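Local coordinates for protein CurD (PDB 5KP7) that probably acts as a hydroxymethylglutaryl-CoA synthase-type acyltransferase of the thiolase-like superfamily and binds 4'-phosphopantetheine, at residues A[94-107]-A[158-170]. The protein carries 3 engineered substitutions. Sequence-based numbering, arbitrary orientation.
Sequences DKQRIEMVITCSES and PGAKALVIATDIS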
loop_
_atom_site.group_PDB
_atom_site.type_symbol
_atom_site.label_atom_id
_atom_site.label_comp_id
_atom_site.label_asym_id
_atom_site.label_seq_id
_atom_site.Cartn_x
_atom_site.Cartn_y
_atom_site.Cartn_z
ATOM N N ASP A 94 7.886 -12.597 -27.404
ATOM C CA ASP A 94 7.463 -11.532 -26.481
ATOM C C ASP A 94 8.191 -11.608 -25.138
ATOM O O ASP A 94 8.490 -10.572 -24.555
ATOM C CB ASP A 94 5.953 -11.546 -26.240
ATOM C CG ASP A 94 5.172 -10.752 -27.283
ATOM O OD1 ASP A 94 5.780 -9.973 -28.073
ATOM O OD2 ASP A 94 3.916 -10.911 -27.302
ATOM N N LYS A 95 8.474 -12.808 -24.650
ATOM C CA LYS A 95 9.284 -12.944 -23.411
ATOM C C LYS A 95 10.667 -12.363 -23.606
ATOM O O LYS A 95 11.194 -11.670 -22.730
ATOM C CB LYS A 95 9.393 -14.426 -23.014
ATOM C CG LYS A 95 10.210 -14.732 -21.760
ATOM C CD LYS A 95 10.015 -16.193 -21.384
ATOM C CE LYS A 95 10.828 -16.621 -20.186
ATOM N NZ LYS A 95 10.657 -18.073 -19.780
ATOM N N GLN A 96 11.263 -12.635 -24.760
ATOM C CA GLN A 96 12.563 -12.071 -25.095
ATOM C C GLN A 96 12.575 -10.557 -25.253
ATOM O O GLN A 96 13.625 -9.962 -25.102
ATOM C CB GLN A 96 13.133 -12.734 -26.362
ATOM C CG GLN A 96 13.450 -14.200 -26.151
ATOM C CD GLN A 96 14.504 -14.389 -25.098
ATOM O OE1 GLN A 96 15.578 -13.819 -25.190
ATOM N NE2 GLN A 96 14.189 -15.150 -24.070
ATOM N N ARG A 97 11.428 -9.937 -25.513
ATOM C CA ARG A 97 11.334 -8.493 -25.577
ATOM C C ARG A 97 11.417 -7.788 -24.204
ATOM O O ARG A 97 11.585 -6.584 -24.187
ATOM C CB ARG A 97 10.073 -8.037 -26.319
ATOM C CG ARG A 97 10.142 -8.278 -27.831
ATOM C CD ARG A 97 8.827 -7.969 -28.517
ATOM N NE ARG A 97 8.956 -8.141 -29.973
ATOM C CZ ARG A 97 8.419 -9.117 -30.716
ATOM N NH1 ARG A 97 7.636 -10.066 -30.199
ATOM N NH2 ARG A 97 8.654 -9.136 -32.029
ATOM N N ILE A 98 11.307 -8.519 -23.104
ATOM C CA ILE A 98 11.468 -7.903 -21.775
ATOM C C ILE A 98 12.967 -7.573 -21.604
ATOM O O ILE A 98 13.797 -8.477 -21.514
ATOM C CB ILE A 98 10.959 -8.793 -20.635
ATOM C CG1 ILE A 98 9.451 -9.044 -20.799
ATOM C CG2 ILE A 98 11.287 -8.142 -19.294
ATOM C CD1 ILE A 98 8.897 -10.167 -19.931
ATOM N N GLU A 99 13.295 -6.285 -21.616
ATOM C CA GLU A 99 14.679 -5.840 -21.501
ATOM C C GLU A 99 14.955 -4.962 -20.275
ATOM O O GLU A 99 16.020 -4.375 -20.179
ATOM C CB GLU A 99 15.100 -5.105 -22.773
ATOM C CG GLU A 99 15.025 -6.030 -23.996
ATOM C CD GLU A 99 15.886 -5.607 -25.156
ATOM O OE1 GLU A 99 16.437 -4.482 -25.155
ATOM O OE2 GLU A 99 15.982 -6.428 -26.118
ATOM N N MET A 100 14.002 -4.874 -19.356
ATOM C CA MET A 100 14.231 -4.219 -18.078
ATOM C C MET A 100 13.380 -4.906 -17.031
ATOM O O MET A 100 12.181 -5.150 -17.283
ATOM C CB MET A 100 13.896 -2.728 -18.153
ATOM C CG MET A 100 14.217 -1.990 -16.860
ATOM S SD MET A 100 14.208 -0.184 -16.985
ATOM C CE MET A 100 12.551 0.172 -17.301
ATOM N N VAL A 101 13.995 -5.231 -15.893
ATOM C CA VAL A 101 13.295 -5.767 -14.727
ATOM C C VAL A 101 13.606 -4.827 -13.558
ATOM O O VAL A 101 14.773 -4.664 -13.192
ATOM C CB VAL A 101 13.759 -7.193 -14.390
ATOM C CG1 VAL A 101 13.125 -7.666 -13.102
ATOM C CG2 VAL A 101 13.426 -8.164 -15.506
ATOM N N ILE A 102 12.573 -4.175 -13.034
ATOM C CA ILE A 102 12.702 -3.294 -11.878
ATOM C C ILE A 102 11.959 -3.924 -10.722
ATOM O O ILE A 102 10.733 -4.152 -10.796
ATOM C CB ILE A 102 12.130 -1.888 -12.114
ATOM C CG1 ILE A 102 12.744 -1.263 -13.382
ATOM C CG2 ILE A 102 12.418 -1.038 -10.892
ATOM C CD1 ILE A 102 12.279 0.158 -13.660
ATOM N N THR A 103 12.676 -4.240 -9.644
ATOM C CA THR A 103 12.045 -4.710 -8.420
ATOM C C THR A 103 11.895 -3.528 -7.488
ATOM O O THR A 103 12.855 -2.789 -7.264
ATOM C CB THR A 103 12.871 -5.831 -7.782
ATOM O OG1 THR A 103 12.986 -6.903 -8.725
ATOM C CG2 THR A 103 12.178 -6.360 -6.557
ATOM N N CYS A 104 10.711 -3.336 -6.951
ATOM C CA CYS A 104 10.371 -2.173 -6.116
ATOM C C CYS A 104 10.054 -2.692 -4.752
ATOM O O CYS A 104 9.119 -3.512 -4.590
ATOM C CB CYS A 104 9.173 -1.443 -6.723
ATOM S SG CYS A 104 9.487 -0.900 -8.431
ATOM N N SER A 105 10.830 -2.309 -3.753
ATOM C CA SER A 105 10.724 -2.984 -2.458
ATOM C C SER A 105 11.339 -2.131 -1.339
ATOM O O SER A 105 12.241 -1.322 -1.616
ATOM C CB SER A 105 11.417 -4.371 -2.519
ATOM O OG SER A 105 11.152 -5.124 -1.344
ATOM N N GLU A 106 10.868 -2.364 -0.125
ATOM C CA GLU A 106 11.524 -1.903 1.098
ATOM C C GLU A 106 11.894 -3.096 1.985
ATOM O O GLU A 106 12.164 -2.928 3.182
ATOM C CB GLU A 106 10.711 -0.833 1.822
ATOM C CG GLU A 106 9.290 -1.240 2.184
ATOM C CD GLU A 106 8.402 -0.017 2.381
ATOM O OE1 GLU A 106 7.817 0.481 1.401
ATOM O OE2 GLU A 106 8.304 0.439 3.514
ATOM N N SER A 107 11.967 -4.283 1.368
ATOM C CA SER A 107 12.231 -5.561 2.035
ATOM C C SER A 107 13.431 -6.224 1.398
ATOM O O SER A 107 13.475 -7.483 1.253
ATOM C CB SER A 107 10.976 -6.494 1.912
ATOM O OG SER A 107 9.824 -5.897 2.407
ATOM N N PRO A 158 12.381 0.379 -29.678
ATOM C CA PRO A 158 10.994 0.064 -30.027
ATOM C C PRO A 158 10.697 -1.437 -29.950
ATOM O O PRO A 158 11.470 -2.243 -30.471
ATOM C CB PRO A 158 10.864 0.571 -31.476
ATOM C CG PRO A 158 11.940 1.570 -31.644
ATOM C CD PRO A 158 13.058 1.135 -30.749
ATOM N N GLY A 159 9.605 -1.798 -29.283
ATOM C CA GLY A 159 9.246 -3.188 -29.046
ATOM C C GLY A 159 9.681 -3.741 -27.694
ATOM O O GLY A 159 9.155 -4.772 -27.256
ATOM N N ALA A 160 10.630 -3.090 -27.011
ATOM C CA ALA A 160 11.046 -3.591 -25.707
ATOM C C ALA A 160 9.921 -3.425 -24.710
ATOM O O ALA A 160 9.165 -2.461 -24.772
ATOM C CB ALA A 160 12.275 -2.859 -25.204
ATOM N N LYS A 161 9.814 -4.380 -23.802
ATOM C CA LYS A 161 8.884 -4.329 -22.682
ATOM C C LYS A 161 9.675 -4.209 -21.392
ATOM O O LYS A 161 10.879 -4.522 -21.344
ATOM C CB LYS A 161 8.052 -5.609 -22.640
ATOM C CG LYS A 161 7.235 -5.867 -23.926
ATOM C CD LYS A 161 6.361 -7.109 -23.776
ATOM C CE LYS A 161 5.754 -7.568 -25.109
ATOM N NZ LYS A 161 4.793 -6.613 -25.734
ATOM N N ALA A 162 8.999 -3.793 -20.338
ATOM C CA ALA A 162 9.598 -3.757 -19.010
ATOM C C ALA A 162 8.742 -4.551 -18.068
ATOM O O ALA A 162 7.513 -4.536 -18.178
ATOM C CB ALA A 162 9.763 -2.309 -18.502
ATOM N N LEU A 163 9.369 -5.212 -17.104
ATOM C CA LEU A 163 8.642 -5.913 -16.064
ATOM C C LEU A 163 8.932 -5.218 -14.738
ATOM O O LEU A 163 10.091 -5.138 -14.328
ATOM C CB LEU A 163 9.083 -7.378 -16.001
ATOM C CG LEU A 163 8.430 -8.301 -14.985
ATOM C CD1 LEU A 163 6.958 -8.476 -15.282
ATOM C CD2 LEU A 163 9.157 -9.651 -14.954
ATOM N N VAL A 164 7.885 -4.708 -14.106
ATOM C CA VAL A 164 8.010 -3.984 -12.840
ATOM C C VAL A 164 7.296 -4.810 -11.786
ATOM O O VAL A 164 6.103 -5.110 -11.944
ATOM C CB VAL A 164 7.369 -2.582 -12.925
ATOM C CG1 VAL A 164 7.442 -1.891 -11.566
ATOM C CG2 VAL A 164 8.037 -1.733 -14.009
ATOM N N ILE A 165 8.012 -5.207 -10.733
ATOM C CA ILE A 165 7.395 -6.012 -9.683
ATOM C C ILE A 165 7.606 -5.332 -8.362
ATOM O O ILE A 165 8.745 -5.122 -7.920
ATOM C CB ILE A 165 7.933 -7.460 -9.591
ATOM C CG1 ILE A 165 7.957 -8.130 -10.966
ATOM C CG2 ILE A 165 7.096 -8.271 -8.604
ATOM C CD1 ILE A 165 8.686 -9.460 -10.967
ATOM N N ALA A 166 6.497 -4.965 -7.728
ATOM C CA ALA A 166 6.502 -4.421 -6.381
ATOM C C ALA A 166 6.261 -5.599 -5.431
ATOM O O ALA A 166 5.282 -6.337 -5.579
ATOM C CB ALA A 166 5.432 -3.346 -6.193
ATOM N N THR A 167 7.199 -5.819 -4.526
ATOM C CA THR A 167 7.166 -6.964 -3.612
ATOM C C THR A 167 7.616 -6.565 -2.231
ATOM O O THR A 167 8.637 -5.881 -2.087
ATOM C CB THR A 167 8.022 -8.150 -4.150
ATOM O OG1 THR A 167 7.925 -9.228 -3.245
ATOM C CG2 THR A 167 9.475 -7.750 -4.354
ATOM N N ASP A 168 6.853 -6.941 -1.210
ATOM C CA ASP A 168 7.203 -6.607 0.181
ATOM C C ASP A 168 6.600 -7.640 1.144
ATOM O O ASP A 168 5.515 -8.178 0.883
ATOM C CB ASP A 168 6.759 -5.182 0.554
ATOM C CG ASP A 168 7.771 -4.102 0.133
ATOM O OD1 ASP A 168 8.935 -4.156 0.557
ATOM O OD2 ASP A 168 7.380 -3.189 -0.618
ATOM N N ILE A 169 7.336 -7.924 2.219
ATOM C CA ILE A 169 6.865 -8.780 3.300
ATOM C C ILE A 169 7.086 -8.038 4.591
ATOM O O ILE A 169 7.888 -7.124 4.650
ATOM C CB ILE A 169 7.622 -10.106 3.305
ATOM C CG1 ILE A 169 7.268 -10.835 2.009
ATOM C CG2 ILE A 169 7.319 -10.944 4.538
ATOM C CD1 ILE A 169 7.978 -12.087 1.837
ATOM N N SER A 170 6.395 -8.447 5.633
ATOM C CA SER A 170 6.585 -7.845 6.979
ATOM C C SER A 170 7.106 -8.909 7.920
ATOM O O SER A 170 6.329 -9.565 8.599
ATOM C CB SER A 170 5.234 -7.310 7.464
ATOM O OG SER A 170 4.793 -6.285 6.585
HETATM O O HOH W 1 2.601 -8.666 -26.308
HETATM O O HOH W 2 4.761 -7.487 -28.537
HETATM O O HOH W 3 6.650 -2.999 -3.152
HETATM O O HOH W 4 8.214 -0.670 -1.185
#
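The carboxylate of Asp168 is gripped at one oxygen by two donors from Glu106 and Ser107: OD1 takes the backbone N of Glu106 on its syn lone pair (2.7 Å) and OG of Ser107 on its anti lone pair. This cluster closes the C-terminal end of two parallel neighbours, strands 98-104 and 161-168, in the mixed sheet of this thiolase-like fold. An ST turn, Ser107 N to Ser105 OG, shapes the loop that carries Ser107. The Glu106 and Asp168 carboxylate planes are 89° apart, and Glu106 CG packs 3.4 Å from Asp168 OD1. Asp168 OD2 accepts from Gly323 N and lies by two waters, one also next to Glu106 OE1. Arg227 forms a salt bridge with Glu106 OE2, and the Glu106 side chain lies about 8 Å from the bound 4'-phosphopantetheine.

Backbone bonds run from Lys161 N to Arg97 O through to Thr167 N to Cys104 O. On the face turned to helices 75-89 and 115-123, Ile98 CG2, anti to its own N, meets Leu163 CB at 4.0 Å, and further on the Thr103 and Thr167 methyls touch. Met100 CE against Ala162 CB and Cys104 SG against Val164 CG1, both at 3.9 Å, lie on the other face, covered by helix 140-154.

At the opposite end, Gly159 O lies near the guanidinium plane of Arg97 at its edge, but closest to the methylenes, CD at 3.5 Å. Arg97 NH1 makes a salt bridge to Asp94 OD1 (2.8 Å) from above the carboxylate plane, the oxygen tilted from the guanidinium plane. Lys161, bent at its last torsion (chi4 -65°), brings NZ to Glu31 and, through two waters, to Asp94; its CE lies 3.8 Å from Asp94 OD1.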